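Long-range contacts in glycosyl hydrolase family 2, TIM barrel domain protein (Faecalibacterium prausnitzii A2-165, PDB 6ED2), which is a gut-bacterial beta-glucuronidase, expected to hydrolyse beta-glucuronides and release glucuronic acid: residues Ser437-Pro442 / Pro455-Ala460; Arg470-Leu475 / Arg487-Val492. One frame throughout, in Å; residues are numbered along the deposited sequence.

Contact 1: Ser437-Pro442 / Pro455-Ala460; sequences SLLNEP and PLFELA
Leu438 drives one methyl, CD2, squarely onto the face of the Phe457 ring. The carbon stands 3.4 Å from the ring centroid and 5° off the ring normal, so this CH-pi contact is almost perfectly centred. The individual distances agree: Leu438 CD2 lies 3.6 to 3.8 Å from every ring carbon of Phe457, CG through CZ, which excludes an approach at the rim. In the hollow that takes this leucine the Phe457 ring forms one wall; the carbonyl O of Leu456 and the CB of Ala460 line the rest of what the helix offers. Leu438 CD2 passes 3.9 Å from Leu456 O, and both methyls of Leu438, CD1 and CD2, meet Ala460 CB at 4.1 Å. Leu456, Phe457 and Ala460 thus bracket the forked end of a single leucine. A chi1 of -79° swings the Phe457 ring toward the strand, with CG beside the backbone N, and the ring's own turn about the next bond presents a face to Leu438.

This is the strand-to-helix interface of a beta-alpha-beta unit in the TIM barrel, with strand 433-440 inside and helix 449-463 outside. The short axes run roughly antiparallel, at 149°, and approach to 9.9 Å. No hydrogen bond crosses between the segments, and the touching side chains are leucines, a phenylalanine and an alanine.

Leu439 adds a second bump, reaching the same aromatic ring from an oblique direction, with Leu439 CD1 at 4.2 Å from Phe457 CE2. Its side chain also touches Tyr452 and Phe453 on the same helix, and His416 of helix 409-427. Leu456 packs on His416 as well, which ties this seam to the preceding helix of the barrel wall.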
ATOM      1  N   SER A 437       3.530 -30.385 -21.963  1.00 28.54           N
ATOM      2  CA  SER A 437       2.550 -29.456 -22.501  1.00 26.91           C
ATOM      3  C   SER A 437       3.131 -28.862 -23.774  1.00 26.41           C
ATOM      4  O   SER A 437       4.198 -28.250 -23.736  1.00 25.12           O
ATOM      5  CB  SER A 437       2.197 -28.372 -21.482  1.00 22.72           C
ATOM      6  OG  SER A 437       1.456 -27.343 -22.114  1.00 27.64           O
ATOM      7  N   LEU A 438       2.437 -29.041 -24.899  1.00 24.80           N
ATOM      8  CA  LEU A 438       3.050 -28.796 -26.199  1.00 24.45           C
ATOM      9  C   LEU A 438       2.751 -27.413 -26.762  1.00 25.70           C
ATOM     10  O   LEU A 438       3.463 -26.966 -27.668  1.00 25.72           O
ATOM     11  CB  LEU A 438       2.593 -29.862 -27.202  1.00 28.12           C
ATOM     12  CG  LEU A 438       3.342 -31.201 -27.286  1.00 35.90           C
ATOM     13  CD1 LEU A 438       3.696 -31.771 -25.956  1.00 26.30           C
ATOM     14  CD2 LEU A 438       2.530 -32.222 -28.063  1.00 26.92           C
ATOM     15  N   LEU A 439       1.712 -26.742 -26.261  1.00 26.47           N
ATOM     16  CA  LEU A 439       1.332 -25.399 -26.682  1.00 24.39           C
ATOM     17  C   LEU A 439       0.581 -24.748 -25.535  1.00 23.34           C
ATOM     18  O   LEU A 439      -0.061 -25.438 -24.736  1.00 26.57           O
ATOM     19  CB  LEU A 439       0.442 -25.384 -27.940  1.00 29.66           C
ATOM     20  CG  LEU A 439       0.768 -26.195 -29.198  1.00 28.42           C
ATOM     21  CD1 LEU A 439       0.088 -27.538 -29.133  1.00 27.05           C
ATOM     22  CD2 LEU A 439       0.343 -25.443 -30.453  1.00 27.00           C
ATOM     23  N   ASN A 440       0.686 -23.420 -25.431  1.00 28.05           N
ATOM     24  CA  ASN A 440      -0.122 -22.661 -24.476  1.00 29.48           C
ATOM     25  C   ASN A 440      -1.059 -21.751 -25.253  1.00 28.57           C
ATOM     26  O   ASN A 440      -0.610 -20.815 -25.929  1.00 27.79           O
ATOM     27  CB  ASN A 440       0.717 -21.835 -23.497  1.00 27.46           C
ATOM     28  CG  ASN A 440      -0.161 -21.102 -22.463  1.00 31.27           C
ATOM     29  OD1 ASN A 440      -0.671 -21.707 -21.510  1.00 31.63           O
ATOM     30  ND2 ASN A 440      -0.359 -19.806 -22.669  1.00 32.18           N
ATOM     31  N   GLU A 441      -2.352 -22.020 -25.139  1.00 26.57           N
ATOM     32  CA  GLU A 441      -3.397 -21.197 -25.735  1.00 31.66           C
ATOM     33  C   GLU A 441      -3.189 -20.944 -27.233  1.00 32.90           C
ATOM     34  O   GLU A 441      -3.181 -19.795 -27.679  1.00 31.08           O
ATOM     35  CB  GLU A 441      -3.508 -19.876 -24.988  1.00 28.72           C
ATOM     36  CG  GLU A 441      -3.973 -20.021 -23.559  1.00 30.76           C
ATOM     37  CD  GLU A 441      -4.206 -18.682 -22.889  1.00 34.74           C
ATOM     38  OE1 GLU A 441      -3.735 -17.654 -23.422  1.00 41.02           O
ATOM     39  OE2 GLU A 441      -4.863 -18.654 -21.833  1.00 40.64           O
ATOM     40  N   PRO A 442      -3.025 -21.993 -28.034  1.00 30.61           N
ATOM     41  CA  PRO A 442      -3.003 -21.798 -29.484  1.00 30.66           C
ATOM     42  C   PRO A 442      -4.417 -21.560 -29.982  1.00 33.46           C
ATOM     43  O   PRO A 442      -5.401 -21.938 -29.343  1.00 28.69           O
ATOM     44  CB  PRO A 442      -2.443 -23.124 -30.014  1.00 23.56           C
ATOM     45  CG  PRO A 442      -2.924 -24.117 -29.030  1.00 26.26           C
ATOM     46  CD  PRO A 442      -2.993 -23.425 -27.680  1.00 25.26           C
ATOM     47  N   PRO A 455       1.716 -33.973 -36.176  1.00 29.64           N
ATOM     48  CA  PRO A 455       3.136 -34.339 -36.057  1.00 32.23           C
ATOM     49  C   PRO A 455       3.752 -33.947 -34.723  1.00 30.07           C
ATOM     50  O   PRO A 455       4.662 -34.642 -34.261  1.00 28.65           O
ATOM     51  CB  PRO A 455       3.791 -33.593 -37.227  1.00 27.02           C
ATOM     52  CG  PRO A 455       2.885 -32.430 -37.476  1.00 35.09           C
ATOM     53  CD  PRO A 455       1.505 -32.951 -37.226  1.00 28.46           C
ATOM     54  N   LEU A 456       3.266 -32.885 -34.065  1.00 30.42           N
ATOM     55  CA  LEU A 456       3.850 -32.494 -32.780  1.00 30.01           C
ATOM     56  C   LEU A 456       3.563 -33.524 -31.708  1.00 28.93           C
ATOM     57  O   LEU A 456       4.458 -33.920 -30.952  1.00 30.25           O
ATOM     58  CB  LEU A 456       3.313 -31.145 -32.335  1.00 30.25           C
ATOM     59  CG  LEU A 456       4.141 -29.961 -32.793  1.00 39.21           C
ATOM     60  CD1 LEU A 456       3.387 -28.724 -32.399  1.00 41.30           C
ATOM     61  CD2 LEU A 456       5.534 -29.977 -32.189  1.00 34.18           C
ATOM     62  N   PHE A 457       2.307 -33.953 -31.607  1.00 31.31           N
ATOM     63  CA  PHE A 457       1.969 -34.945 -30.598  1.00 28.73           C
ATOM     64  C   PHE A 457       2.596 -36.290 -30.921  1.00 28.84           C
ATOM     65  O   PHE A 457       2.901 -37.059 -30.008  1.00 30.24           O
ATOM     66  CB  PHE A 457       0.448 -35.048 -30.467  1.00 28.18           C
ATOM     67  CG  PHE A 457      -0.151 -33.932 -29.658  1.00 27.76           C
ATOM     68  CD1 PHE A 457      -0.468 -34.121 -28.322  1.00 25.52           C
ATOM     69  CD2 PHE A 457      -0.357 -32.686 -30.229  1.00 24.14           C
ATOM     70  CE1 PHE A 457      -1.007 -33.093 -27.566  1.00 24.80           C
ATOM     71  CE2 PHE A 457      -0.877 -31.646 -29.488  1.00 29.93           C
ATOM     72  CZ  PHE A 457      -1.206 -31.855 -28.139  1.00 28.59           C
ATOM     73  N   GLU A 458       2.807 -36.590 -32.204  1.00 30.08           N
ATOM     74  CA  GLU A 458       3.497 -37.832 -32.545  1.00 34.26           C
ATOM     75  C   GLU A 458       4.961 -37.770 -32.118  1.00 29.14           C
ATOM     76  O   GLU A 458       5.488 -38.723 -31.528  1.00 30.09           O
ATOM     77  CB  GLU A 458       3.367 -38.110 -34.049  1.00 29.28           C
ATOM     78  CG  GLU A 458       2.197 -39.049 -34.411  1.00 48.91           C
ATOM     79  CD  GLU A 458       1.637 -38.870 -35.855  1.00 54.93           C
ATOM     80  OE1 GLU A 458       0.470 -39.282 -36.085  1.00 55.47           O
ATOM     81  OE2 GLU A 458       2.342 -38.342 -36.761  1.00 47.71           O
ATOM     82  N   LEU A 459       5.626 -36.647 -32.400  1.00 28.16           N
ATOM     83  CA  LEU A 459       7.008 -36.456 -31.957  1.00 30.08           C
ATOM     84  C   LEU A 459       7.143 -36.619 -30.443  1.00 31.20           C
ATOM     85  O   LEU A 459       8.053 -37.302 -29.960  1.00 30.72           O
ATOM     86  CB  LEU A 459       7.501 -35.083 -32.406  1.00 27.85           C
ATOM     87  CG  LEU A 459       8.984 -34.780 -32.176  1.00 37.17           C
ATOM     88  CD1 LEU A 459       9.880 -35.833 -32.864  1.00 30.97           C
ATOM     89  CD2 LEU A 459       9.304 -33.358 -32.650  1.00 28.17           C
ATOM     90  N   ALA A 460       6.227 -36.017 -29.674  1.00 28.82           N
ATOM     91  CA  ALA A 460       6.318 -36.113 -28.217  1.00 26.19           C
ATOM     92  C   ALA A 460       6.171 -37.543 -27.740  1.00 32.94           C
ATOM     93  O   ALA A 460       6.795 -37.937 -26.747  1.00 33.37           O
ATOM     94  CB  ALA A 460       5.254 -35.234 -27.546  1.00 24.42           C
TER

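Contact 2: Arg470-Leu475 / Arg487-Val492; sequences RTYTVL and RFADFV
Arg470 bends at its third torsion, chi3 -63°, and brings the NE/NH2 edge of its guanidinium against the carboxylate of Asp490, whose CG, anti to its own carbonyl carbon, carries that group toward the start of strand 470-474. The result is a side-on, two-nitrogen salt bridge: Arg470 NE meets Asp490 OD2 at 2.8 Å, and Arg470 NH2 meets Asp490 OD1, also at 2.8 Å. Both oxygens are approached on their syn sides, near the guanidinium plane, although the two planar groups are turned 29° apart. Asp490 OD2 has a second donor, the backbone N of Arg470, at 2.7 Å on its anti side. In return, Asp490 N donates to Arg470 O at 2.8 Å, so main chain and side chain clasp the same pair of residues. The remaining guanidinium nitrogen, Arg470 NH1, bonds to the carbonyl O of Phe457; with Asp490 on the other nitrogens, this fixes the group's rotation.

Next along the strand, Thr471 OG1 donates to Phe491 O at 2.7 Å, coming from above the carbonyl plane, 36° out of it, and it is also bonded to Ser493 OG. The same side chain lays its CB over one face of the Phe491 ring, 3.6 Å from the centroid and offset toward the rim, a CH-pi contact. Phe307 packs edge-to-face with that ring.

Farther on, contacts are purely apolar, as between Val474 CG2 and Val492 CG1 at 4.2 Å. Strand 470-474 and strand 492-495 are parallel neighbours in the TIM barrel sheet, and the 11 residues linking the segments contain neither helix nor strand. The bonds therefore pin the irregular return segment to the start of strand 470-474, just before strand 492-495 begins, in a barrel crossover that has no regular helix.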
ATOM      1  N   ARG A 470       0.547 -36.314 -22.782  1.00 25.40           N
ATOM      2  CA  ARG A 470       0.732 -35.058 -23.506  1.00 26.52           C
ATOM      3  C   ARG A 470      -0.529 -34.207 -23.427  1.00 31.74           C
ATOM      4  O   ARG A 470      -1.647 -34.734 -23.457  1.00 29.79           O
ATOM      5  CB  ARG A 470       1.081 -35.293 -24.978  1.00 24.04           C
ATOM      6  CG  ARG A 470       2.238 -36.260 -25.218  1.00 27.28           C
ATOM      7  CD  ARG A 470       2.052 -36.979 -26.560  1.00 27.31           C
ATOM      8  NE  ARG A 470       0.834 -37.790 -26.521  1.00 31.24           N
ATOM      9  CZ  ARG A 470       0.277 -38.377 -27.575  1.00 29.50           C
ATOM     10  NH1 ARG A 470       0.825 -38.243 -28.772  1.00 26.66           N
ATOM     11  NH2 ARG A 470      -0.825 -39.100 -27.424  1.00 30.65           N
ATOM     12  N   THR A 471      -0.343 -32.889 -23.331  1.00 26.25           N
ATOM     13  CA  THR A 471      -1.445 -31.949 -23.205  1.00 25.41           C
ATOM     14  C   THR A 471      -1.050 -30.651 -23.894  1.00 26.68           C
ATOM     15  O   THR A 471       0.058 -30.512 -24.417  1.00 27.63           O
ATOM     16  CB  THR A 471      -1.823 -31.702 -21.725  1.00 27.80           C
ATOM     17  OG1 THR A 471      -3.118 -31.076 -21.649  1.00 26.46           O
ATOM     18  CG2 THR A 471      -0.796 -30.787 -21.033  1.00 24.94           C
ATOM     19  N   TYR A 472      -1.985 -29.707 -23.908  1.00 24.83           N
ATOM     20  CA  TYR A 472      -1.737 -28.325 -24.296  1.00 24.32           C
ATOM     21  C   TYR A 472      -2.858 -27.529 -23.662  1.00 27.98           C
ATOM     22  O   TYR A 472      -3.912 -28.083 -23.362  1.00 25.04           O
ATOM     23  CB  TYR A 472      -1.716 -28.137 -25.809  1.00 24.63           C
ATOM     24  CG  TYR A 472      -3.094 -28.063 -26.447  1.00 29.11           C
ATOM     25  CD1 TYR A 472      -3.679 -26.830 -26.765  1.00 28.08           C
ATOM     26  CD2 TYR A 472      -3.807 -29.229 -26.753  1.00 24.72           C
ATOM     27  CE1 TYR A 472      -4.936 -26.759 -27.360  1.00 27.15           C
ATOM     28  CE2 TYR A 472      -5.065 -29.171 -27.348  1.00 25.24           C
ATOM     29  CZ  TYR A 472      -5.620 -27.942 -27.660  1.00 31.30           C
ATOM     30  OH  TYR A 472      -6.863 -27.899 -28.254  1.00 27.11           O
ATOM     31  N   THR A 473      -2.640 -26.240 -23.429  1.00 25.95           N
ATOM     32  CA  THR A 473      -3.653 -25.508 -22.685  1.00 27.37           C
ATOM     33  C   THR A 473      -4.613 -24.818 -23.641  1.00 24.91           C
ATOM     34  O   THR A 473      -4.204 -24.235 -24.649  1.00 25.64           O
ATOM     35  CB  THR A 473      -3.026 -24.498 -21.720  1.00 28.09           C
ATOM     36  OG1 THR A 473      -2.367 -23.473 -22.469  1.00 29.08           O
ATOM     37  CG2 THR A 473      -2.029 -25.197 -20.801  1.00 23.83           C
ATOM     38  N   VAL A 474      -5.899 -24.887 -23.312  1.00 24.76           N
ATOM     39  CA  VAL A 474      -6.966 -24.503 -24.226  1.00 29.84           C
ATOM     40  C   VAL A 474      -7.388 -23.068 -23.943  1.00 27.53           C
ATOM     41  O   VAL A 474      -7.738 -22.729 -22.809  1.00 28.43           O
ATOM     42  CB  VAL A 474      -8.159 -25.466 -24.110  1.00 31.56           C
ATOM     43  CG1 VAL A 474      -9.265 -25.058 -25.082  1.00 25.03           C
ATOM     44  CG2 VAL A 474      -7.689 -26.901 -24.360  1.00 25.48           C
ATOM     45  N   LEU A 475      -7.351 -22.237 -24.983  1.00 26.10           N
ATOM     46  CA  LEU A 475      -7.850 -20.872 -24.965  1.00 32.16           C
ATOM     47  C   LEU A 475      -9.337 -20.835 -24.617  1.00 34.93           C
ATOM     48  O   LEU A 475     -10.077 -21.788 -24.861  1.00 34.91           O
ATOM     49  CB  LEU A 475      -7.660 -20.243 -26.344  1.00 36.56           C
ATOM     50  CG  LEU A 475      -6.726 -19.073 -26.527  1.00 40.91           C
ATOM     51  CD1 LEU A 475      -7.023 -18.448 -27.865  1.00 37.95           C
ATOM     52  CD2 LEU A 475      -6.915 -18.079 -25.398  1.00 40.70           C
ATOM     53  N   ARG A 487      -8.771 -33.131 -29.412  1.00 31.00           N
ATOM     54  CA  ARG A 487      -8.780 -34.590 -29.548  1.00 31.13           C
ATOM     55  C   ARG A 487      -7.377 -35.194 -29.498  1.00 30.63           C
ATOM     56  O   ARG A 487      -7.246 -36.391 -29.213  1.00 31.09           O
ATOM     57  CB  ARG A 487      -9.496 -35.007 -30.844  1.00 32.09           C
ATOM     58  CG  ARG A 487      -8.775 -34.688 -32.146  1.00 25.87           C
ATOM     59  CD  ARG A 487      -9.495 -35.345 -33.350  1.00 29.08           C
ATOM     60  NE  ARG A 487      -9.010 -34.856 -34.649  1.00 30.90           N
ATOM     61  CZ  ARG A 487      -8.057 -35.467 -35.360  1.00 29.16           C
ATOM     62  NH1 ARG A 487      -7.499 -36.582 -34.902  1.00 24.16           N
ATOM     63  NH2 ARG A 487      -7.664 -34.972 -36.521  1.00 26.40           N
ATOM     64  N   PHE A 488      -6.323 -34.389 -29.717  1.00 30.64           N
ATOM     65  CA  PHE A 488      -4.954 -34.910 -29.668  1.00 27.47           C
ATOM     66  C   PHE A 488      -4.426 -35.081 -28.249  1.00 31.41           C
ATOM     67  O   PHE A 488      -3.464 -35.827 -28.051  1.00 33.31           O
ATOM     68  CB  PHE A 488      -4.007 -33.994 -30.427  1.00 28.44           C
ATOM     69  CG  PHE A 488      -4.276 -33.939 -31.884  1.00 30.06           C
ATOM     70  CD1 PHE A 488      -3.766 -34.914 -32.727  1.00 31.57           C
ATOM     71  CD2 PHE A 488      -5.060 -32.926 -32.416  1.00 28.93           C
ATOM     72  CE1 PHE A 488      -4.013 -34.868 -34.083  1.00 29.39           C
ATOM     73  CE2 PHE A 488      -5.313 -32.871 -33.769  1.00 29.66           C
ATOM     74  CZ  PHE A 488      -4.790 -33.848 -34.607  1.00 31.99           C
ATOM     75  N   ALA A 489      -5.046 -34.437 -27.260  1.00 32.40           N
ATOM     76  CA  ALA A 489      -4.509 -34.397 -25.902  1.00 30.98           C
ATOM     77  C   ALA A 489      -4.838 -35.671 -25.130  1.00 31.02           C
ATOM     78  O   ALA A 489      -5.954 -36.188 -25.215  1.00 35.23           O
ATOM     79  CB  ALA A 489      -5.067 -33.178 -25.164  1.00 27.00           C
ATOM     80  N   ASP A 490      -3.854 -36.177 -24.370  1.00 29.63           N
ATOM     81  CA  ASP A 490      -4.098 -37.316 -23.481  1.00 23.44           C
ATOM     82  C   ASP A 490      -4.879 -36.900 -22.240  1.00 27.20           C
ATOM     83  O   ASP A 490      -5.531 -37.733 -21.594  1.00 28.60           O
ATOM     84  CB  ASP A 490      -2.781 -37.969 -23.052  1.00 25.73           C
ATOM     85  CG  ASP A 490      -1.927 -38.417 -24.232  1.00 29.37           C
ATOM     86  OD1 ASP A 490      -2.466 -39.027 -25.189  1.00 35.68           O
ATOM     87  OD2 ASP A 490      -0.703 -38.178 -24.197  1.00 32.60           O
ATOM     88  N   PHE A 491      -4.778 -35.636 -21.858  1.00 26.41           N
ATOM     89  CA  PHE A 491      -5.645 -35.067 -20.845  1.00 28.32           C
ATOM     90  C   PHE A 491      -5.811 -33.618 -21.248  1.00 25.33           C
ATOM     91  O   PHE A 491      -4.928 -33.047 -21.893  1.00 26.24           O
ATOM     92  CB  PHE A 491      -5.093 -35.243 -19.414  1.00 27.12           C
ATOM     93  CG  PHE A 491      -3.775 -34.529 -19.149  1.00 27.96           C
ATOM     94  CD1 PHE A 491      -3.760 -33.241 -18.626  1.00 26.31           C
ATOM     95  CD2 PHE A 491      -2.565 -35.154 -19.400  1.00 27.42           C
ATOM     96  CE1 PHE A 491      -2.557 -32.585 -18.368  1.00 29.47           C
ATOM     97  CE2 PHE A 491      -1.349 -34.500 -19.153  1.00 30.42           C
ATOM     98  CZ  PHE A 491      -1.352 -33.216 -18.629  1.00 28.22           C
ATOM     99  N   VAL A 492      -6.968 -33.064 -20.956  1.00 23.01           N
ATOM    100  CA  VAL A 492      -7.280 -31.710 -21.391  1.00 27.54           C
ATOM    101  C   VAL A 492      -6.886 -30.741 -20.282  1.00 27.37           C
ATOM    102  O   VAL A 492      -7.101 -31.022 -19.095  1.00 28.09           O
ATOM    103  CB  VAL A 492      -8.770 -31.595 -21.774  1.00 26.45           C
ATOM    104  CG1 VAL A 492      -9.155 -30.156 -22.055  1.00 24.51           C
ATOM    105  CG2 VAL A 492      -9.042 -32.460 -23.025  1.00 29.67           C
TER

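Contact 1 and contact 2 follow one another along the chain, with centres 8 Å apart, and strands 433-440 and 470-474 are parallel neighbours in the barrel sheet. Besides the strands' backbone bonds, two probable hydrogen bonds involving side chains link them. Phe457 O and Arg470 NH1, 2.7 Å apart, connect the helix of contact 1 to the salt-bridged arginine of contact 2. Asn440 OD1 and Thr473 OG1, 2.6 Å apart, connect the C-terminal ends of the strands. Those ends face the pocket: Asn440 ND2 and Glu441 OE2 both bond a glycerol, probably from the crystallisation liquor, at the mouth where family 2 barrels bind sugar. Leu439 lies about 14 Å, by its side chain, from a bound magnesium ion.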